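Local coordinates for subtilisin-like protein (Prochloron didemni, PDB 3ZXY) that probably cleaves peptide bonds as a subtilisin-type serine endopeptidase, this chain being the protease domain of PatA with one catalytic position substituted, at residues A[9-15]-A[105-111]; A[20-25]-A[198-203]; A[30-36]-A[74-80]; A[136-140]-A[235-241]. The protein carries 1 engineered substitution. The contacts are given in a common frame with arbitrary orientation. Residues are numbered along the deposited sequence.

Contact 1: residues A[9-15]-A[105-111]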
# COMPACT_ATOMS: atom_id res chain seq x y z
N ASN A 9 -3.74 9.58 14.73
CA ASN A 9 -3.58 10.82 13.95
C ASN A 9 -3.01 10.60 12.53
O ASN A 9 -3.01 11.53 11.72
CB ASN A 9 -2.70 11.82 14.71
CG ASN A 9 -3.37 12.33 15.96
OD1 ASN A 9 -2.88 12.17 17.08
ND2 ASN A 9 -4.52 12.96 15.78
N ILE A 10 -2.56 9.39 12.23
CA ILE A 10 -2.07 9.05 10.90
C ILE A 10 -3.18 8.36 10.12
O ILE A 10 -3.75 7.37 10.59
CB ILE A 10 -0.82 8.15 10.98
CG1 ILE A 10 0.29 8.91 11.71
CG2 ILE A 10 -0.36 7.70 9.58
CD1 ILE A 10 0.68 10.25 11.12
N ARG A 11 -3.45 8.87 8.93
CA ARG A 11 -4.54 8.38 8.08
C ARG A 11 -3.99 7.64 6.87
O ARG A 11 -3.18 8.18 6.12
CB ARG A 11 -5.41 9.56 7.63
CG ARG A 11 -6.11 10.22 8.81
CD ARG A 11 -6.75 11.55 8.44
NE ARG A 11 -5.79 12.65 8.33
CZ ARG A 11 -5.27 13.37 9.32
NH1 ARG A 11 -5.56 13.14 10.61
NH2 ARG A 11 -4.42 14.36 9.02
N VAL A 12 -4.45 6.41 6.72
CA VAL A 12 -4.03 5.55 5.62
C VAL A 12 -5.28 5.24 4.79
O VAL A 12 -6.25 4.69 5.31
CB VAL A 12 -3.45 4.23 6.14
CG1 VAL A 12 -2.99 3.35 4.99
CG2 VAL A 12 -2.32 4.49 7.13
N ALA A 13 -5.25 5.61 3.52
CA ALA A 13 -6.35 5.32 2.60
C ALA A 13 -6.07 4.04 1.83
O ALA A 13 -4.94 3.82 1.39
CB ALA A 13 -6.54 6.47 1.64
N ILE A 14 -7.10 3.21 1.70
CA ILE A 14 -7.05 1.99 0.92
C ILE A 14 -7.93 2.24 -0.30
O ILE A 14 -9.14 2.39 -0.17
CB ILE A 14 -7.64 0.79 1.69
CG1 ILE A 14 -6.94 0.61 3.04
CG2 ILE A 14 -7.58 -0.49 0.84
CD1 ILE A 14 -5.47 0.29 2.95
N LEU A 15 -7.32 2.29 -1.49
CA LEU A 15 -8.04 2.45 -2.74
C LEU A 15 -8.04 1.09 -3.39
O LEU A 15 -7.06 0.68 -4.02
CB LEU A 15 -7.34 3.49 -3.63
CG LEU A 15 -7.69 4.95 -3.33
CD1 LEU A 15 -7.43 5.36 -1.89
CD2 LEU A 15 -6.90 5.83 -4.30
N GLY A 105 -7.60 13.98 3.84
CA GLY A 105 -6.46 14.08 4.74
C GLY A 105 -5.59 12.85 4.88
O GLY A 105 -4.89 12.69 5.89
N ALA A 106 -5.58 11.99 3.86
CA ALA A 106 -4.70 10.83 3.86
C ALA A 106 -3.24 11.26 3.94
O ALA A 106 -2.84 12.22 3.29
CB ALA A 106 -4.91 9.98 2.60
N HIS A 107 -2.45 10.53 4.73
CA HIS A 107 -0.99 10.63 4.70
C HIS A 107 -0.38 9.65 3.73
O HIS A 107 0.65 9.92 3.12
CB HIS A 107 -0.40 10.35 6.08
CG HIS A 107 -0.75 11.37 7.10
ND1 HIS A 107 -1.76 11.19 7.97
CD2 HIS A 107 -0.19 12.59 7.39
CE1 HIS A 107 -1.86 12.26 8.76
NE2 HIS A 107 -0.89 13.13 8.41
N ILE A 108 -1.01 8.48 3.62
CA ILE A 108 -0.56 7.37 2.79
C ILE A 108 -1.77 6.89 2.00
O ILE A 108 -2.87 6.82 2.55
CB ILE A 108 -0.00 6.20 3.64
CG1 ILE A 108 1.29 6.61 4.34
CG2 ILE A 108 0.23 4.95 2.79
CD1 ILE A 108 1.57 5.78 5.57
N ILE A 109 -1.55 6.62 0.72
CA ILE A 109 -2.58 6.06 -0.17
C ILE A 109 -2.03 4.73 -0.70
O ILE A 109 -1.03 4.71 -1.42
CB ILE A 109 -2.91 7.03 -1.32
CG1 ILE A 109 -3.50 8.32 -0.76
CG2 ILE A 109 -3.90 6.40 -2.31
CD1 ILE A 109 -3.77 9.40 -1.80
N ASN A 110 -2.66 3.64 -0.31
CA ASN A 110 -2.29 2.30 -0.79
C ASN A 110 -3.07 1.99 -2.05
O ASN A 110 -4.30 1.99 -2.03
CB ASN A 110 -2.62 1.27 0.30
CG ASN A 110 -2.19 -0.15 -0.06
OD1 ASN A 110 -1.13 -0.60 0.40
ND2 ASN A 110 -2.96 -0.85 -0.89
N ILE A 111 -2.36 1.72 -3.14
CA ILE A 111 -3.01 1.29 -4.39
C ILE A 111 -2.40 -0.04 -4.82
O ILE A 111 -1.36 -0.10 -5.49
CB ILE A 111 -2.86 2.33 -5.51
CG1 ILE A 111 -3.41 3.69 -5.05
CG2 ILE A 111 -3.56 1.86 -6.78
CD1 ILE A 111 -3.36 4.77 -6.11
O HOH W 1 -3.30 15.23 6.58
O HOH W 2 -5.27 -0.92 -2.69
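His-107, in its m rotamer, lays its imidazole against the start of strand 11-15 and stands in for the backbone: Arg-11 N donates to His-107 ND1 at 3.0 Å, while His-107 N returns a bond to Arg-11 O at 2.8 Å. Ile-10 CD1 sits over the ring face in a CH-pi contact, 4.1 Å from the ring centroid. The Arg-11 side chain, m at chi1 and chi3 and t at chi2, extends toward segment 105-111, so that NE reaches Gly-105 O at 2.6 Å; water 1 ties Arg-11 NH2 to the same carbonyl. Beyond this the segments run as parallel neighbours in the central sheet of the subtilase alpha/beta fold, with Ala-13 N to Ile-108 O and Asn-110 N to Ala-13 O both 2.8 Å. Ala-13, Leu-15 and Ile-109 face helix 91-103, Leu-15 CD2 lying 3.6 Å from Ile-109 CG2. Val-12, Ile-14, Ile-108 and Asn-110 take the other face; Asn-110, chi1 t, has its OD1 bound by Ser-218 of helix 210-230.

Contact 2: residues A[20-25]-A[198-203]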
# COMPACT_ATOMS: atom_id res chain seq x y z
N ASP A 20 -15.15 -5.60 3.56
CA ASP A 20 -16.13 -6.15 4.49
C ASP A 20 -15.76 -5.70 5.90
O ASP A 20 -15.15 -6.44 6.64
CB ASP A 20 -16.18 -7.68 4.40
CG ASP A 20 -17.16 -8.29 5.39
OD1 ASP A 20 -18.04 -7.57 5.93
OD2 ASP A 20 -17.06 -9.51 5.65
N ILE A 21 -16.19 -4.49 6.26
CA ILE A 21 -15.84 -3.91 7.56
C ILE A 21 -16.50 -4.64 8.73
O ILE A 21 -16.13 -4.40 9.88
CB ILE A 21 -16.13 -2.38 7.61
CG1 ILE A 21 -17.60 -2.05 7.35
CG2 ILE A 21 -15.23 -1.67 6.59
CD1 ILE A 21 -17.98 -0.62 7.69
N ALA A 22 -17.43 -5.55 8.45
CA ALA A 22 -18.07 -6.38 9.47
C ALA A 22 -17.27 -7.64 9.82
O ALA A 22 -17.63 -8.36 10.76
CB ALA A 22 -19.48 -6.77 9.03
N HIS A 23 -16.18 -7.91 9.10
CA HIS A 23 -15.33 -9.05 9.40
C HIS A 23 -14.78 -8.91 10.81
O HIS A 23 -14.44 -7.80 11.22
CB HIS A 23 -14.19 -9.16 8.39
CG HIS A 23 -13.40 -10.45 8.49
ND1 HIS A 23 -12.46 -10.66 9.45
CD2 HIS A 23 -13.40 -11.59 7.69
CE1 HIS A 23 -11.93 -11.89 9.28
NE2 HIS A 23 -12.51 -12.46 8.21
N PRO A 24 -14.70 -10.03 11.57
CA PRO A 24 -14.21 -9.94 12.95
C PRO A 24 -12.83 -9.33 13.12
O PRO A 24 -12.54 -8.77 14.18
CB PRO A 24 -14.17 -11.40 13.40
CG PRO A 24 -15.15 -12.10 12.54
CD PRO A 24 -15.13 -11.40 11.23
N CYS A 25 -11.98 -9.43 12.10
CA CYS A 25 -10.65 -8.84 12.24
C CYS A 25 -10.68 -7.32 12.34
O CYS A 25 -9.72 -6.74 12.80
CB CYS A 25 -9.68 -9.29 11.13
SG CYS A 25 -9.87 -8.43 9.56
N ALA A 198 -8.10 -11.32 5.42
CA ALA A 198 -9.51 -11.62 5.62
C ALA A 198 -10.28 -11.88 4.32
O ALA A 198 -9.95 -11.31 3.28
CB ALA A 198 -10.17 -10.46 6.35
N LYS A 199 -11.29 -12.73 4.42
CA LYS A 199 -12.24 -13.01 3.32
C LYS A 199 -13.57 -12.36 3.62
O LYS A 199 -14.06 -12.48 4.74
CB LYS A 199 -12.48 -14.50 3.19
CG LYS A 199 -11.29 -15.28 2.68
CD LYS A 199 -11.69 -16.67 2.20
CE LYS A 199 -12.22 -17.55 3.33
NZ LYS A 199 -12.65 -18.87 2.81
N PRO A 200 -14.19 -11.70 2.63
CA PRO A 200 -15.50 -11.13 2.88
C PRO A 200 -16.50 -12.21 3.27
O PRO A 200 -16.53 -13.28 2.67
CB PRO A 200 -15.88 -10.45 1.56
CG PRO A 200 -14.95 -11.01 0.54
CD PRO A 200 -13.71 -11.43 1.26
N GLY A 201 -17.28 -11.92 4.29
CA GLY A 201 -18.25 -12.87 4.80
C GLY A 201 -17.72 -13.83 5.85
O GLY A 201 -18.49 -14.62 6.43
N GLY A 202 -16.41 -13.78 6.09
CA GLY A 202 -15.77 -14.53 7.17
C GLY A 202 -14.65 -15.43 6.68
O GLY A 202 -14.61 -15.81 5.51
N GLY A 203 -13.75 -15.77 7.59
CA GLY A 203 -12.63 -16.65 7.30
C GLY A 203 -11.42 -15.87 6.84
O GLY A 203 -11.43 -14.64 6.77
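A methyl set squarely on an imidazole is the odd piece here: Ala-198 CB lies 3.6 Å from the centroid of the His-23 ring, 8° off its normal, a CH-pi contact. Around it two loops meet through polar side chains that reach for backbone groups, with no strand pairing between them. The same ring uses both nitrogens. His-23 NE2 donates to Gly-203 O at 2.8 Å, and its ND1 accepts from Cys-25 N at 3.0 Å within its own loop, so the ring is fixed in plane as well as covered. Gly-203 O also takes Lys-199 N, at 3.0 Å, which closes the 199-203 loop on itself. At the other end Asp-20 splits its carboxylate: OD2 accepts from Gly-201 N at 2.8 Å, nearly straight, while OD1 accepts from Ala-22 N at 3.3 Å, an Asx turn inside the type I turn 20-23. Gly-201 and Gly-202 complete a type II turn from Lys-199, with backbone angles that call for glycine. The contact thus joins the loop after strand 11-16 to the hairpin of strands 195-198 and 204-207, and both lie along helix 47-60, where Thr-53 binds Asp-20 N and Ser-57 binds Ala-198 N.

Contact 3: residues A[30-36]-A[74-80]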
# COMPACT_ATOMS: atom_id res chain seq x y z
N ASP A 30 -10.60 1.78 13.48
CA ASP A 30 -11.25 3.05 13.16
C ASP A 30 -11.22 3.22 11.64
O ASP A 30 -10.23 3.68 11.09
CB ASP A 30 -10.56 4.23 13.84
CG ASP A 30 -11.30 5.55 13.62
OD1 ASP A 30 -12.18 5.61 12.75
OD2 ASP A 30 -11.01 6.53 14.34
N LEU A 31 -12.30 2.82 10.98
CA LEU A 31 -12.40 2.86 9.52
C LEU A 31 -13.54 3.76 9.08
O LEU A 31 -14.62 3.74 9.68
CB LEU A 31 -12.66 1.46 8.97
CG LEU A 31 -11.61 0.42 9.33
CD1 LEU A 31 -11.97 -0.92 8.74
CD2 LEU A 31 -10.23 0.88 8.88
N THR A 32 -13.30 4.58 8.06
CA THR A 32 -14.33 5.41 7.48
C THR A 32 -14.40 5.09 6.00
O THR A 32 -13.39 5.08 5.33
CB THR A 32 -14.04 6.91 7.65
OG1 THR A 32 -13.84 7.22 9.04
CG2 THR A 32 -15.21 7.75 7.10
N VAL A 33 -15.60 4.80 5.52
CA VAL A 33 -15.81 4.54 4.10
C VAL A 33 -16.19 5.85 3.42
O VAL A 33 -17.09 6.58 3.89
CB VAL A 33 -16.91 3.50 3.90
CG1 VAL A 33 -17.19 3.32 2.42
CG2 VAL A 33 -16.51 2.18 4.55
N LEU A 34 -15.48 6.15 2.33
CA LEU A 34 -15.67 7.37 1.56
C LEU A 34 -16.19 6.99 0.17
O LEU A 34 -15.42 6.69 -0.74
CB LEU A 34 -14.35 8.13 1.42
CG LEU A 34 -13.70 8.62 2.72
CD1 LEU A 34 -12.36 9.28 2.43
CD2 LEU A 34 -14.61 9.57 3.47
N PRO A 35 -17.52 6.98 0.02
CA PRO A 35 -18.08 6.60 -1.27
C PRO A 35 -17.60 7.54 -2.35
O PRO A 35 -17.64 8.76 -2.20
CB PRO A 35 -19.59 6.72 -1.07
CG PRO A 35 -19.80 6.70 0.40
CD PRO A 35 -18.57 7.30 1.00
N THR A 36 -17.13 6.96 -3.44
CA THR A 36 -16.75 7.76 -4.56
C THR A 36 -17.74 7.27 -5.60
O THR A 36 -18.94 7.33 -5.31
CB THR A 36 -15.23 7.65 -4.75
OG1 THR A 36 -14.65 8.05 -3.50
CG2 THR A 36 -14.73 8.59 -5.83
N CYS A 74 -3.96 3.04 13.43
CA CYS A 74 -4.04 4.19 12.54
C CYS A 74 -5.48 4.33 12.06
O CYS A 74 -6.24 3.36 12.10
CB CYS A 74 -3.09 4.02 11.35
SG CYS A 74 -1.35 4.17 11.83
N ARG A 75 -5.85 5.52 11.61
CA ARG A 75 -7.18 5.73 11.02
C ARG A 75 -7.20 5.30 9.57
O ARG A 75 -6.32 5.69 8.79
CB ARG A 75 -7.56 7.20 11.14
CG ARG A 75 -8.24 7.56 12.45
CD ARG A 75 -9.01 8.87 12.29
NE ARG A 75 -10.00 8.78 11.21
CZ ARG A 75 -10.43 9.80 10.47
NH1 ARG A 75 -9.97 11.04 10.66
NH2 ARG A 75 -11.33 9.58 9.52
N GLY A 76 -8.18 4.48 9.21
CA GLY A 76 -8.30 3.95 7.86
C GLY A 76 -9.37 4.70 7.08
O GLY A 76 -10.47 4.96 7.59
N LEU A 77 -9.02 5.07 5.85
CA LEU A 77 -9.95 5.70 4.91
C LEU A 77 -10.16 4.71 3.78
O LEU A 77 -9.24 4.40 2.99
CB LEU A 77 -9.42 7.03 4.39
CG LEU A 77 -9.06 8.10 5.42
CD1 LEU A 77 -8.41 9.28 4.72
CD2 LEU A 77 -10.29 8.52 6.22
N ILE A 78 -11.37 4.15 3.71
CA ILE A 78 -11.66 3.16 2.68
C ILE A 78 -12.31 3.86 1.49
O ILE A 78 -13.37 4.47 1.63
CB ILE A 78 -12.61 2.05 3.19
CG1 ILE A 78 -12.09 1.39 4.48
CG2 ILE A 78 -12.87 1.03 2.10
CD1 ILE A 78 -10.64 1.00 4.48
N VAL A 79 -11.65 3.78 0.33
CA VAL A 79 -12.09 4.50 -0.87
C VAL A 79 -12.24 3.48 -1.99
O VAL A 79 -11.31 3.24 -2.76
CB VAL A 79 -11.10 5.63 -1.26
CG1 VAL A 79 -11.64 6.46 -2.43
CG2 VAL A 79 -10.82 6.54 -0.07
N PRO A 80 -13.42 2.83 -2.07
CA PRO A 80 -13.53 1.77 -3.06
C PRO A 80 -13.54 2.32 -4.49
O PRO A 80 -14.33 3.22 -4.83
CB PRO A 80 -14.82 1.04 -2.68
CG PRO A 80 -15.09 1.44 -1.28
CD PRO A 80 -14.59 2.85 -1.17
O HOH W 3 -11.49 6.42 10.00
O HOH W 4 -7.87 1.86 13.66
O HOH W 5 -16.75 4.21 -3.89
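Strands 30-33 and 75-80 run parallel, their axes 4.7 Å apart at closest and inclined by 26°. The hydrogen bonds alternate in the parallel manner: Gly-76 N to Asp-30 O and Thr-32 N to Gly-76 O, both 2.9 Å, then Ile-78 N to Thr-32 O and Leu-34 N to Ile-78 O, both 2.8 Å. Where direct pairing stops, water 5 links Thr-36 N to Pro-80 O, 2.8 Å from each. On one face Gly-76 makes way for Leu-31, since a CB at Gly-76 would clash with Leu-31 CD2; Val-33 packs beside Ile-78, with CG2 4.1 Å from Ile-78 CB. The opposite face begins polar. Asp-30 OD2 and Arg-75 NE form a long salt bridge of 4.0 Å, and water 3 accepts from Arg-75 NE and lies within bonding distance of Asp-30 OD1, Thr-32 OG1 and Gly-76 O, among which its protons must be shared. Further along, Leu-34 CD1 lies 4.2 Å from Leu-77 CB and 4.0 Å from Val-79 CG2. Strand 30-33 is the edge of the seven-stranded parallel sheet of the subtilase fold, and strand 75-80 separates it from strand 11-16, whose Val-12 and Ile-14 bind the far side of Leu-77. Helix 91-103 covers the Leu-34 and Val-79 end through Arg-100, which also binds Pro-35 O.

Contact 4: residues A[136-140]-A[235-241]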
# COMPACT_ATOMS: atom_id res chain seq x y z
N ASN A 136 1.16 17.88 -1.94
CA ASN A 136 0.59 17.87 -0.59
C ASN A 136 1.31 16.95 0.40
O ASN A 136 0.86 16.75 1.53
CB ASN A 136 -0.89 17.46 -0.65
CG ASN A 136 -1.78 18.60 -1.11
OD1 ASN A 136 -2.26 19.40 -0.30
ND2 ASN A 136 -1.96 18.71 -2.41
N ASN A 137 2.45 16.40 -0.04
CA ASN A 137 3.21 15.44 0.77
C ASN A 137 2.37 14.27 1.29
O ASN A 137 2.31 13.98 2.49
CB ASN A 137 3.94 16.16 1.91
CG ASN A 137 5.05 15.33 2.51
OD1 ASN A 137 5.40 14.25 2.00
ND2 ASN A 137 5.62 15.83 3.60
N VAL A 138 1.72 13.60 0.35
CA VAL A 138 0.94 12.39 0.60
C VAL A 138 1.68 11.28 -0.13
O VAL A 138 1.98 11.42 -1.31
CB VAL A 138 -0.49 12.54 0.04
CG1 VAL A 138 -1.27 11.23 0.16
CG2 VAL A 138 -1.21 13.70 0.71
N LEU A 139 2.00 10.18 0.55
CA LEU A 139 2.77 9.11 -0.08
C LEU A 139 1.86 8.06 -0.73
O LEU A 139 1.04 7.44 -0.05
CB LEU A 139 3.65 8.42 0.96
CG LEU A 139 4.42 7.19 0.50
CD1 LEU A 139 5.38 7.55 -0.63
CD2 LEU A 139 5.17 6.58 1.67
N LEU A 140 2.02 7.88 -2.04
CA LEU A 140 1.33 6.82 -2.76
C LEU A 140 2.24 5.59 -2.75
O LEU A 140 3.41 5.70 -3.13
CB LEU A 140 1.04 7.29 -4.19
CG LEU A 140 -0.13 6.63 -4.92
CD1 LEU A 140 -0.55 7.41 -6.16
CD2 LEU A 140 0.23 5.20 -5.25
N PRO A 235 4.36 14.87 10.69
CA PRO A 235 4.49 13.70 9.81
C PRO A 235 4.94 14.10 8.40
O PRO A 235 4.46 15.09 7.86
CB PRO A 235 3.07 13.12 9.76
CG PRO A 235 2.33 13.72 10.89
CD PRO A 235 3.00 15.00 11.24
N ASP A 236 5.86 13.32 7.82
CA ASP A 236 6.48 13.66 6.54
C ASP A 236 6.54 12.42 5.67
O ASP A 236 7.52 11.66 5.70
CB ASP A 236 7.88 14.23 6.80
CG ASP A 236 8.53 14.83 5.56
OD1 ASP A 236 8.08 14.56 4.42
OD2 ASP A 236 9.55 15.57 5.75
N PRO A 237 5.45 12.16 4.94
CA PRO A 237 5.36 10.95 4.15
C PRO A 237 6.47 10.79 3.13
O PRO A 237 6.97 9.66 2.95
CB PRO A 237 3.97 11.06 3.50
CG PRO A 237 3.19 11.78 4.57
CD PRO A 237 4.15 12.84 5.05
N GLN A 238 6.88 11.86 2.45
CA GLN A 238 7.97 11.73 1.49
C GLN A 238 9.31 11.42 2.16
O GLN A 238 10.13 10.72 1.60
CB GLN A 238 8.07 12.93 0.55
CG GLN A 238 7.02 12.90 -0.56
CD GLN A 238 7.21 11.72 -1.53
OE1 GLN A 238 8.34 11.39 -1.91
NE2 GLN A 238 6.12 11.10 -1.92
N LYS A 239 9.51 11.90 3.37
CA LYS A 239 10.70 11.52 4.13
C LYS A 239 10.66 10.04 4.49
O LYS A 239 11.70 9.35 4.45
CB LYS A 239 10.83 12.35 5.42
CG LYS A 239 12.10 12.05 6.21
CD LYS A 239 12.24 12.99 7.39
CE LYS A 239 13.59 12.84 8.10
NZ LYS A 239 13.59 13.56 9.40
N VAL A 240 9.48 9.54 4.85
CA VAL A 240 9.35 8.13 5.16
C VAL A 240 9.67 7.27 3.94
O VAL A 240 10.36 6.24 4.04
CB VAL A 240 7.96 7.83 5.75
CG1 VAL A 240 7.66 6.33 5.69
CG2 VAL A 240 7.85 8.40 7.17
N ARG A 241 9.22 7.68 2.76
CA ARG A 241 9.64 7.01 1.53
C ARG A 241 11.16 6.96 1.39
O ARG A 241 11.74 5.93 1.06
CB ARG A 241 9.04 7.71 0.32
CG ARG A 241 9.44 7.13 -1.02
CD ARG A 241 8.77 7.94 -2.10
NE ARG A 241 9.12 7.64 -3.45
CZ ARG A 241 10.05 8.25 -4.18
NH1 ARG A 241 10.86 9.19 -3.68
NH2 ARG A 241 10.17 7.90 -5.45
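The side-chain amide of Asn-137 does double duty at the start of helix 237-247. Its OD1 accepts from Gln-238 N at 2.8 Å, and its ND2 donates to Asp-236 OD1 at 2.9 Å. That carboxylate oxygen is itself the N-cap acceptor for Lys-239 N, 3.2 Å away, so Asn-137 both satisfies an amide of the first turn and steadies the capping residue. The t rotamer at chi1 brings its amide close to the helix start although its CA-to-CB bond points sideways. Pro-237 closes the space beneath: its CG touches Asn-137 O at 3.2 Å, and its CB lies 3.7 Å from Leu-139 CB. Leu-139 then extends along the helix, CD1 reaching Gln-238 NE2 at 3.8 Å and Arg-241 CD at 3.7 Å. The polar ends of those two residues turn to backbone carbonyls beyond, Gln-238 NE2 to Ala-160 O and Arg-241 NE to Val-161 O. Asn-137, with positive phi, is the C-prime residue of a Schellman motif ending helix 124-135, just ahead of strand 139-143. One asparagine therefore closes one helix and helps to cap another at a helix-to-strand turn of the subtilase alpha/beta fold, away from the catalytic positions.

Contacts 1, 3 and 4 all reach the central parallel sheet, ordered 30-33, 75-80, 11-16, 108-111, 139-143, with 162-167 and 187-191 following. Contact 3 pairs the first two strands and contact 1 the third and fourth, joined where Ile-14 N meets Leu-77 O at 2.8 Å; their centres are about 9 Å apart. The centre of contact 4 is about 10 Å from that of contact 1, and it brings helix 237-247 against the next strand. Contact 2 is off the sheet, its centre about 30 Å from that of contact 4. Along the chain contact 3 nests within contacts 1 and 2, which cross, and contact 4 follows contact 1. Strand 11-16, in mid-sheet between contacts 1 and 3, ends in Asp-16, a predicted charge-relay residue.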